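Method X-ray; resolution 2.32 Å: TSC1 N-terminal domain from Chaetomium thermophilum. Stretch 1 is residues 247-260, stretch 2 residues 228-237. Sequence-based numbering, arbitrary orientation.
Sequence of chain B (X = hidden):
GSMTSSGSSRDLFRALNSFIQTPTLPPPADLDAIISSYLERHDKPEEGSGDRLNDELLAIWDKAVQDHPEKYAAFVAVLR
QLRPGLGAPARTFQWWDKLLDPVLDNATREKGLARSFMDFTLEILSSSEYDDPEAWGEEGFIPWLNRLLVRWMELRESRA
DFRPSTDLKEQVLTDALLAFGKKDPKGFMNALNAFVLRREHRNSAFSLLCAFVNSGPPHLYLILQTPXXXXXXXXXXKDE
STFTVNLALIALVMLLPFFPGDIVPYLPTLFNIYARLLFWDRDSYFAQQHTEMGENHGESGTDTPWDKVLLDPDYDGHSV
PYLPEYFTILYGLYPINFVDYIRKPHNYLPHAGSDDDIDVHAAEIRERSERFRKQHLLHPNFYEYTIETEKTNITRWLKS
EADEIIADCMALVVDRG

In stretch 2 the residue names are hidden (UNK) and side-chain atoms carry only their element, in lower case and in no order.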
# COMPACT_ATOMS: atom_id res chain seq x y z
N LEU B 247 -24.18 -10.17 -7.60
CA LEU B 247 -24.86 -10.70 -6.41
C LEU B 247 -24.08 -11.85 -5.80
O LEU B 247 -23.85 -11.89 -4.58
CB LEU B 247 -26.28 -11.14 -6.77
CG LEU B 247 -27.33 -10.04 -6.92
CD1 LEU B 247 -28.69 -10.66 -7.21
CD2 LEU B 247 -27.38 -9.18 -5.67
N ALA B 248 -23.66 -12.82 -6.63
CA ALA B 248 -22.87 -13.94 -6.13
C ALA B 248 -21.57 -13.46 -5.50
O ALA B 248 -21.12 -14.02 -4.49
CB ALA B 248 -22.57 -14.91 -7.27
N LEU B 249 -20.96 -12.42 -6.06
CA LEU B 249 -19.70 -11.91 -5.51
C LEU B 249 -19.93 -11.25 -4.15
O LEU B 249 -19.11 -11.41 -3.24
CB LEU B 249 -19.05 -10.94 -6.49
CG LEU B 249 -17.59 -10.61 -6.20
CD1 LEU B 249 -16.74 -11.87 -6.26
CD2 LEU B 249 -17.07 -9.55 -7.16
N ILE B 250 -21.03 -10.52 -4.01
CA ILE B 250 -21.34 -9.91 -2.72
C ILE B 250 -21.54 -10.99 -1.66
O ILE B 250 -21.06 -10.87 -0.53
CB ILE B 250 -22.58 -9.00 -2.83
CG1 ILE B 250 -22.26 -7.77 -3.69
CG2 ILE B 250 -23.07 -8.57 -1.46
CD1 ILE B 250 -23.45 -6.87 -3.93
N ALA B 251 -22.26 -12.06 -2.01
CA ALA B 251 -22.44 -13.17 -1.08
C ALA B 251 -21.10 -13.80 -0.72
O ALA B 251 -20.86 -14.11 0.45
CB ALA B 251 -23.39 -14.21 -1.67
N LEU B 252 -20.23 -14.01 -1.71
CA LEU B 252 -18.93 -14.61 -1.43
C LEU B 252 -18.09 -13.72 -0.52
O LEU B 252 -17.45 -14.22 0.42
CB LEU B 252 -18.19 -14.88 -2.74
CG LEU B 252 -16.80 -15.51 -2.60
CD1 LEU B 252 -16.90 -16.88 -1.95
CD2 LEU B 252 -16.10 -15.60 -3.95
N VAL B 253 -18.08 -12.41 -0.77
CA VAL B 253 -17.29 -11.50 0.05
C VAL B 253 -17.79 -11.50 1.49
O VAL B 253 -17.00 -11.39 2.44
CB VAL B 253 -17.31 -10.08 -0.56
CG1 VAL B 253 -16.70 -9.07 0.39
CG2 VAL B 253 -16.57 -10.07 -1.89
N MSE B 254 -19.10 -11.64 1.69
CA MSE B 254 -19.66 -11.66 3.04
C MSE B 254 -19.37 -12.97 3.76
O MSE B 254 -19.32 -13.02 4.99
CB MSE B 254 -21.18 -11.42 2.99
CG MSE B 254 -21.59 -10.06 2.46
SE MSE B 254 -23.53 -9.85 2.33
CE MSE B 254 -23.96 -9.77 4.23
N LEU B 255 -19.17 -14.04 2.99
CA LEU B 255 -19.05 -15.37 3.59
C LEU B 255 -17.63 -15.68 4.02
O LEU B 255 -17.42 -16.33 5.06
CB LEU B 255 -19.55 -16.42 2.60
CG LEU B 255 -21.06 -16.57 2.42
CD1 LEU B 255 -21.35 -17.34 1.15
CD2 LEU B 255 -21.66 -17.27 3.62
N LEU B 256 -16.64 -15.25 3.24
CA LEU B 256 -15.25 -15.63 3.50
C LEU B 256 -14.75 -15.30 4.90
O LEU B 256 -14.03 -16.13 5.48
CB LEU B 256 -14.34 -15.00 2.44
CG LEU B 256 -14.53 -15.52 1.01
CD1 LEU B 256 -13.58 -14.82 0.06
CD2 LEU B 256 -14.34 -17.03 0.95
N PRO B 257 -15.06 -14.14 5.51
CA PRO B 257 -14.56 -13.88 6.87
C PRO B 257 -15.07 -14.86 7.93
O PRO B 257 -14.54 -14.84 9.05
CB PRO B 257 -15.04 -12.46 7.16
CG PRO B 257 -15.23 -11.84 5.82
CD PRO B 257 -15.72 -12.95 4.95
N PHE B 258 -16.05 -15.70 7.62
CA PHE B 258 -16.56 -16.67 8.58
C PHE B 258 -15.85 -18.01 8.51
O PHE B 258 -16.04 -18.84 9.41
CB PHE B 258 -18.07 -16.87 8.38
CG PHE B 258 -18.90 -15.71 8.85
CD1 PHE B 258 -19.19 -14.66 7.99
CD2 PHE B 258 -19.39 -15.66 10.14
CE1 PHE B 258 -19.95 -13.58 8.42
CE2 PHE B 258 -20.15 -14.59 10.57
CZ PHE B 258 -20.44 -13.55 9.71
N PHE B 259 -15.05 -18.26 7.48
CA PHE B 259 -14.24 -19.47 7.41
C PHE B 259 -12.98 -19.23 6.59
O PHE B 259 -12.74 -19.94 5.60
CB PHE B 259 -15.06 -20.63 6.82
CG PHE B 259 -15.92 -20.25 5.65
CD1 PHE B 259 -17.20 -19.76 5.84
CD2 PHE B 259 -15.45 -20.39 4.35
CE1 PHE B 259 -17.99 -19.41 4.77
CE2 PHE B 259 -16.24 -20.05 3.27
CZ PHE B 259 -17.51 -19.55 3.48
N PRO B 260 -12.14 -18.27 6.96
CA PRO B 260 -10.99 -17.93 6.11
C PRO B 260 -9.92 -19.01 6.06
O PRO B 260 -9.21 -19.12 5.06
CB PRO B 260 -10.46 -16.64 6.74
CG PRO B 260 -10.82 -16.77 8.18
CD PRO B 260 -12.14 -17.49 8.22
N UNK B 228 -24.03 -25.36 -1.39
CA UNK B 228 -24.31 -23.98 -1.78
C UNK B 228 -23.03 -23.23 -2.15
O UNK B 228 -23.02 -22.46 -3.12
c UNK B 228 -26.21 -21.18 0.17
c UNK B 228 -26.23 -21.73 -2.27
c UNK B 228 -25.43 -21.80 -0.98
c UNK B 228 -25.06 -23.25 -0.67
N UNK B 229 -21.96 -23.41 -1.37
CA UNK B 229 -20.73 -22.67 -1.61
C UNK B 229 -20.17 -22.94 -3.01
O UNK B 229 -19.79 -22.01 -3.73
c UNK B 229 -18.52 -20.82 -0.16
c UNK B 229 -16.14 -21.84 -1.11
c UNK B 229 -16.20 -20.53 -0.67
c UNK B 229 -17.40 -20.02 -0.20
c UNK B 229 -19.69 -23.01 -0.55
c UNK B 229 -17.26 -22.63 -1.06
c UNK B 229 -18.47 -22.14 -0.59
N UNK B 230 -20.10 -24.22 -3.40
CA UNK B 230 -19.61 -24.55 -4.73
C UNK B 230 -20.44 -23.96 -5.85
O UNK B 230 -19.90 -23.62 -6.91
N UNK B 231 -21.75 -23.82 -5.64
CA UNK B 231 -22.61 -23.26 -6.67
C UNK B 231 -22.50 -21.74 -6.74
O UNK B 231 -22.75 -21.16 -7.80
c UNK B 231 -24.06 -23.69 -6.44
o UNK B 231 -23.78 -25.58 -7.88
n UNK B 231 -25.14 -25.83 -6.11
c UNK B 231 -24.32 -25.12 -6.87
N UNK B 232 -22.16 -21.09 -5.62
CA UNK B 232 -21.82 -19.67 -5.67
C UNK B 232 -20.61 -19.46 -6.57
O UNK B 232 -20.61 -18.59 -7.46
c UNK B 232 -22.82 -19.24 -3.40
c UNK B 232 -21.07 -17.69 -4.32
c UNK B 232 -21.56 -19.13 -4.26
c UNK B 232 -22.58 -19.03 -1.92
N UNK B 233 -19.55 -20.26 -6.36
CA UNK B 233 -18.37 -20.17 -7.21
C UNK B 233 -18.69 -20.57 -8.65
O UNK B 233 -18.12 -20.01 -9.59
c UNK B 233 -16.86 -20.80 -5.20
c UNK B 233 -16.63 -19.32 -4.94
c UNK B 233 -17.26 -21.06 -6.65
c UNK B 233 -15.61 -21.60 -4.83
N UNK B 234 -19.60 -21.53 -8.83
CA UNK B 234 -19.96 -21.96 -10.17
C UNK B 234 -20.69 -20.85 -10.93
O UNK B 234 -20.46 -20.67 -12.13
c UNK B 234 -21.08 -23.90 -11.42
o UNK B 234 -21.51 -26.09 -12.26
c UNK B 234 -21.29 -25.39 -11.28
c UNK B 234 -20.82 -23.22 -10.09
n UNK B 234 -21.19 -25.89 -10.05
N UNK B 235 -21.56 -20.11 -10.25
CA UNK B 235 -22.20 -18.95 -10.87
C UNK B 235 -21.16 -17.90 -11.25
O UNK B 235 -21.24 -17.29 -12.32
c UNK B 235 -23.25 -18.36 -9.94
o UNK B 235 -23.83 -17.19 -10.49
N UNK B 236 -20.18 -17.67 -10.37
CA UNK B 236 -19.15 -16.68 -10.64
C UNK B 236 -18.29 -17.07 -11.84
O UNK B 236 -17.73 -16.19 -12.51
c UNK B 236 -18.93 -14.25 -8.49
c UNK B 236 -18.92 -15.74 -8.23
c UNK B 236 -18.19 -16.05 -6.93
c UNK B 236 -18.27 -16.49 -9.40
N UNK B 237 -18.18 -18.36 -12.13
CA UNK B 237 -17.36 -18.83 -13.24
C UNK B 237 -18.12 -18.92 -14.56
O UNK B 237 -17.50 -18.82 -15.62
o UNK B 237 -15.10 -22.10 -10.51
c UNK B 237 -15.12 -21.59 -11.63
c UNK B 237 -15.70 -20.21 -11.85
c UNK B 237 -16.76 -20.20 -12.93
n UNK B 237 -14.66 -22.22 -12.71

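Stretch 2 is a continuous helix that runs past helix 247-255 at 138° between their N-to-C directions, with the axes 9.2 Å apart at closest approach. Position 228 carries four carbons, forked at the second, and its side chain makes no contact with stretch 1; the fork makes it leucine, L228. Position 229 has one carbon followed by a ring of six carbons with no oxygen, which excludes tyrosine, and the ring lies against L252, L256 and F259: phenylalanine, F229. Its CE1 lies 3.6 Å from L252 CD1 and 3.7 Å from F259 CE2, and the two rings form an offset edge-to-face pair, the edge of F259 toward the face of F229, with planes at 81°.

Position 230 has no side-chain atoms and is G230; nothing of stretch 1 comes near it. At 231 two carbons are present, the second bearing one oxygen and one nitrogen, the amide of asparagine, N231. It is out of reach of stretch 1, and its ND2 is hydrogen-bonded elsewhere in the structure.

Position 232 shows four carbons forked at the first, one arm two carbons long, and touches A248, L252 and L255; the branching makes it isoleucine, I232. Its CA is 5.8 Å from A248 CA, the nearest pair of CA atoms across the stretches. The CG2 methyl packs 3.7 Å from A248 O, while CD1 reaches L255 CD1, also at 3.7 Å. Position 233 again has four carbons forked at the second, and touches L252: L233. Its CA-to-CB bond points away, yet the side chain returns far enough for CD2 to meet L252 CD1 at 3.9 Å.

Three carbons, the third carrying an oxygen and a nitrogen, make 234 a glutamine, Q234, out of reach of stretch 1. Position 235 holds one carbon and one oxygen, near A248: a serine, S235, whose OG lies 4.1 Å from A248 CB. Position 236 has four carbons forked at the second, packed against A248, L249 and L252, and is L236; its CG is 3.9 Å from A248 CB, its CD2 3.7 Å from L249 N, and its CD1 3.7 Å from L252 CD2. Position 237 repeats the three-carbon amide pattern, Q237, and is exposed.

The contact is apolar, without a hydrogen bond between the stretches, and buries 425 Å². L252 is a knob in the hole formed by F229, I232, L233 and L236. A248 points toward stretch 2, and its CB packs against I232 and L236, whereas F259, beyond the helix, extends the packing onto the ring of F229.

Stretch 2, residues 228-237: LFGNILQSLQ
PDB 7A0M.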